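Local coordinates for extracellular haem-binding protein (Streptomyces reticuli, PDB 3FPW), which binds haem and probably degrades it outside the cell, acting as an oligomer with its cognate two-component sensor kinase, at residues 86-95 with 164-174. Sequence-based numbering, arbitrary orientation.
Sequences RHVSVAVVDR and PVAGIGVAGAP. With PO4 (phosphate ion), chain D.
Ser89, Ala91 and Val93 pair with Ala171, Gly169 and Gly167, each pair exchanging two backbone hydrogen bonds. These antiparallel strands, 89-94 and 164-171, are the central two of a four-stranded sheet. The straightest bond, at 171°, runs from Gly169 N to Ala91 O (2.8 Å). Arg95 N adds a bond to Val165 O at 3.0 Å, but approaches 61° out of the carbonyl plane. A classic beta bulge sets Val165 and Ala166 together opposite Val158 of strand 155-160.

Apolar contacts line the face under helices 67-83 and 176-187. Val90 CG2 lies alongside Val170 CG2 at 4.0 Å, and Val92 CG2 alongside Ile168 CG1. Val88 CB meets Val170 CG1 at 3.7 Å. On the other face, helix 112-126 packs on Ala91, Val93 and Ala171.

Arginines flank the ends. Arg95 bends at chi2 (66°), which brings one guanidinium face over Pro164 CG, 3.7 Å from Arg95 NH1. The polar end is held elsewhere: NH1 by Val124 O, and NH2 by Gly107 O of a second subunit. Arg86 crosses Pro174 at about a right angle, its NE 3.6 Å from Pro174 CD; its NH1 bonds Tyr182 OH. Replacing Arg86 with an alanine is likely to leave the Pro174 ring without this cover and the Tyr182 hydroxyl without this partner.

Waters bridge His87 N to Gly172 O, and Asp94 OD1 to Val165 O. His64 ND1 also bonds Asp94 OD1, and Asn96 N bonds OD2. Gly172 N donates to O1 of a phosphate, probably from the crystallisation liquor; a CB on Gly172 would clash with His87 O.

The centre is thus held by backbone bonds and apolar packing, while Arg95 links one end to a second subunit and the Arg86 side chain sits about 3 Å from a bound iron at the other.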
loop_
_atom_site.group_PDB
_atom_site.type_symbol
_atom_site.label_atom_id
_atom_site.label_comp_id
_atom_site.label_asym_id
_atom_site.label_seq_id
_atom_site.Cartn_x
_atom_site.Cartn_y
_atom_site.Cartn_z
ATOM N N ARG A 86 4.586 30.218 -13.379
ATOM C CA ARG A 86 4.492 28.760 -13.311
ATOM C C ARG A 86 3.887 28.323 -11.981
ATOM O O ARG A 86 3.938 29.055 -10.986
ATOM C CB ARG A 86 5.862 28.082 -13.523
ATOM C CG ARG A 86 6.119 27.550 -14.945
ATOM C CD ARG A 86 5.987 28.671 -15.939
ATOM N NE ARG A 86 6.123 28.297 -17.354
ATOM C CZ ARG A 86 7.231 28.477 -18.060
ATOM N NH1 ARG A 86 8.325 28.956 -17.467
ATOM N NH2 ARG A 86 7.259 28.169 -19.361
ATOM N N HIS A 87 3.315 27.126 -11.981
ATOM C CA HIS A 87 2.598 26.606 -10.816
ATOM C C HIS A 87 3.197 25.267 -10.445
ATOM O O HIS A 87 3.013 24.308 -11.173
ATOM C CB HIS A 87 1.132 26.421 -11.210
ATOM C CG HIS A 87 0.543 27.651 -11.803
ATOM N ND1 HIS A 87 0.112 28.704 -11.032
ATOM C CD2 HIS A 87 0.366 28.023 -13.094
ATOM C CE1 HIS A 87 -0.331 29.671 -11.821
ATOM N NE2 HIS A 87 -0.183 29.282 -13.076
ATOM N N VAL A 88 3.944 25.211 -9.342
ATOM C CA VAL A 88 4.765 24.029 -9.068
ATOM C C VAL A 88 4.561 23.568 -7.648
ATOM O O VAL A 88 4.073 24.327 -6.806
ATOM C CB VAL A 88 6.272 24.290 -9.280
ATOM C CG1 VAL A 88 6.538 24.741 -10.740
ATOM C CG2 VAL A 88 6.852 25.303 -8.239
ATOM N N SER A 89 4.903 22.314 -7.390
ATOM C CA SER A 89 5.102 21.848 -6.035
ATOM C C SER A 89 6.594 21.690 -5.819
ATOM O O SER A 89 7.352 21.407 -6.768
ATOM C CB SER A 89 4.408 20.490 -5.783
ATOM O OG SER A 89 2.994 20.574 -5.891
ATOM N N VAL A 90 7.020 21.827 -4.566
ATOM C CA VAL A 90 8.439 21.770 -4.234
ATOM C C VAL A 90 8.605 20.890 -3.004
ATOM O O VAL A 90 7.812 20.956 -2.061
ATOM C CB VAL A 90 9.024 23.190 -3.963
ATOM C CG1 VAL A 90 10.519 23.110 -3.655
ATOM C CG2 VAL A 90 8.806 24.091 -5.169
ATOM N N ALA A 91 9.626 20.044 -3.025
ATOM C CA ALA A 91 9.925 19.230 -1.846
ATOM C C ALA A 91 11.384 19.336 -1.510
ATOM O O ALA A 91 12.230 19.360 -2.422
ATOM C CB ALA A 91 9.579 17.771 -2.088
ATOM N N VAL A 92 11.701 19.308 -0.210
ATOM C CA VAL A 92 13.099 19.136 0.190
ATOM C C VAL A 92 13.183 17.836 0.983
ATOM O O VAL A 92 12.437 17.644 1.946
ATOM C CB VAL A 92 13.606 20.324 1.042
ATOM C CG1 VAL A 92 15.051 20.119 1.494
ATOM C CG2 VAL A 92 13.444 21.659 0.278
ATOM N N VAL A 93 14.056 16.933 0.543
ATOM C CA VAL A 93 14.185 15.607 1.140
ATOM C C VAL A 93 15.617 15.429 1.677
ATOM O O VAL A 93 16.607 15.720 1.007
ATOM C CB VAL A 93 13.834 14.491 0.099
ATOM C CG1 VAL A 93 14.117 13.093 0.667
ATOM C CG2 VAL A 93 12.366 14.607 -0.356
ATOM N N ASP A 94 15.725 14.983 2.918
ATOM C CA ASP A 94 17.021 14.752 3.547
ATOM C C ASP A 94 17.732 13.548 2.914
ATOM O O ASP A 94 17.096 12.633 2.376
ATOM C CB ASP A 94 16.773 14.459 5.049
ATOM C CG ASP A 94 18.030 14.616 5.896
ATOM O OD1 ASP A 94 18.191 15.704 6.507
ATOM O OD2 ASP A 94 18.866 13.680 5.917
ATOM N N ARG A 95 19.045 13.521 3.045
ATOM C CA ARG A 95 19.843 12.378 2.622
ATOM C C ARG A 95 19.393 11.096 3.331
ATOM O O ARG A 95 19.597 9.978 2.836
ATOM C CB ARG A 95 21.327 12.684 2.892
ATOM C CG ARG A 95 22.258 11.504 2.739
ATOM C CD ARG A 95 22.392 10.965 1.323
ATOM N NE ARG A 95 23.407 9.895 1.328
ATOM C CZ ARG A 95 23.813 9.257 0.239
ATOM N NH1 ARG A 95 23.303 9.585 -0.938
ATOM N NH2 ARG A 95 24.734 8.286 0.316
ATOM N N PRO A 164 26.366 14.576 0.065
ATOM C CA PRO A 164 24.974 15.035 -0.115
ATOM C C PRO A 164 24.228 15.111 1.212
ATOM O O PRO A 164 24.336 14.172 2.020
ATOM C CB PRO A 164 24.357 13.937 -1.028
ATOM C CG PRO A 164 25.232 12.739 -0.830
ATOM C CD PRO A 164 26.628 13.287 -0.590
ATOM N N VAL A 165 23.491 16.198 1.454
ATOM C CA VAL A 165 22.681 16.304 2.683
ATOM C C VAL A 165 21.187 16.474 2.416
ATOM O O VAL A 165 20.359 16.175 3.277
ATOM C CB VAL A 165 23.176 17.413 3.651
ATOM C CG1 VAL A 165 24.572 17.082 4.209
ATOM C CG2 VAL A 165 23.172 18.759 2.945
ATOM N N ALA A 166 20.839 16.950 1.227
ATOM C CA ALA A 166 19.435 17.129 0.894
ATOM C C ALA A 166 19.261 17.119 -0.619
ATOM O O ALA A 166 20.218 17.314 -1.373
ATOM C CB ALA A 166 18.916 18.444 1.472
ATOM N N GLY A 167 18.033 16.893 -1.048
ATOM C CA GLY A 167 17.674 17.116 -2.454
ATOM C C GLY A 167 16.513 18.078 -2.484
ATOM O O GLY A 167 15.647 18.035 -1.612
ATOM N N ILE A 168 16.471 18.947 -3.497
ATOM C CA ILE A 168 15.329 19.816 -3.728
ATOM C C ILE A 168 14.687 19.371 -5.037
ATOM O O ILE A 168 15.389 19.230 -6.050
ATOM C CB ILE A 168 15.767 21.275 -3.865
ATOM C CG1 ILE A 168 16.466 21.721 -2.584
ATOM C CG2 ILE A 168 14.549 22.143 -4.171
ATOM C CD1 ILE A 168 17.120 23.104 -2.675
ATOM N N GLY A 169 13.388 19.091 -4.994
ATOM C CA GLY A 169 12.656 18.615 -6.164
ATOM C C GLY A 169 11.495 19.526 -6.511
ATOM O O GLY A 169 10.836 20.047 -5.636
ATOM N N VAL A 170 11.275 19.751 -7.809
ATOM C CA VAL A 170 10.216 20.644 -8.280
ATOM C C VAL A 170 9.488 19.946 -9.378
ATOM O O VAL A 170 10.110 19.259 -10.206
ATOM C CB VAL A 170 10.793 21.963 -8.831
ATOM C CG1 VAL A 170 9.681 22.875 -9.415
ATOM C CG2 VAL A 170 11.513 22.684 -7.712
ATOM N N ALA A 171 8.180 20.088 -9.381
ATOM C CA ALA A 171 7.397 19.501 -10.469
ATOM C C ALA A 171 6.202 20.379 -10.779
ATOM O O ALA A 171 5.767 21.141 -9.918
ATOM C CB ALA A 171 6.939 18.076 -10.056
ATOM N N GLY A 172 5.707 20.342 -12.018
ATOM C CA GLY A 172 4.522 21.136 -12.357
ATOM C C GLY A 172 4.748 22.134 -13.478
ATOM O O GLY A 172 3.781 22.653 -14.035
ATOM N N ALA A 173 6.011 22.414 -13.809
ATOM C CA ALA A 173 6.307 23.290 -14.946
ATOM C C ALA A 173 6.135 22.513 -16.252
ATOM O O ALA A 173 6.013 21.279 -16.250
ATOM C CB ALA A 173 7.721 23.864 -14.858
ATOM N N PRO A 174 6.131 23.234 -17.377
ATOM C CA PRO A 174 5.862 22.575 -18.643
ATOM C C PRO A 174 6.953 21.616 -19.100
ATOM O O PRO A 174 6.735 20.822 -20.023
ATOM C CB PRO A 174 5.751 23.740 -19.631
ATOM C CG PRO A 174 5.527 24.928 -18.849
ATOM C CD PRO A 174 6.088 24.705 -17.490
HETATM P P PO4 D . 6.393 17.025 -13.742
HETATM O O1 PO4 D . 6.731 18.510 -13.665
HETATM O O2 PO4 D . 6.074 16.731 -15.186
HETATM O O3 PO4 D . 7.648 16.299 -13.377
HETATM O O4 PO4 D . 5.242 16.524 -12.840
HETATM O O HOH W 1 3.486 25.447 -14.448
HETATM O O HOH W 2 19.207 17.824 5.170
#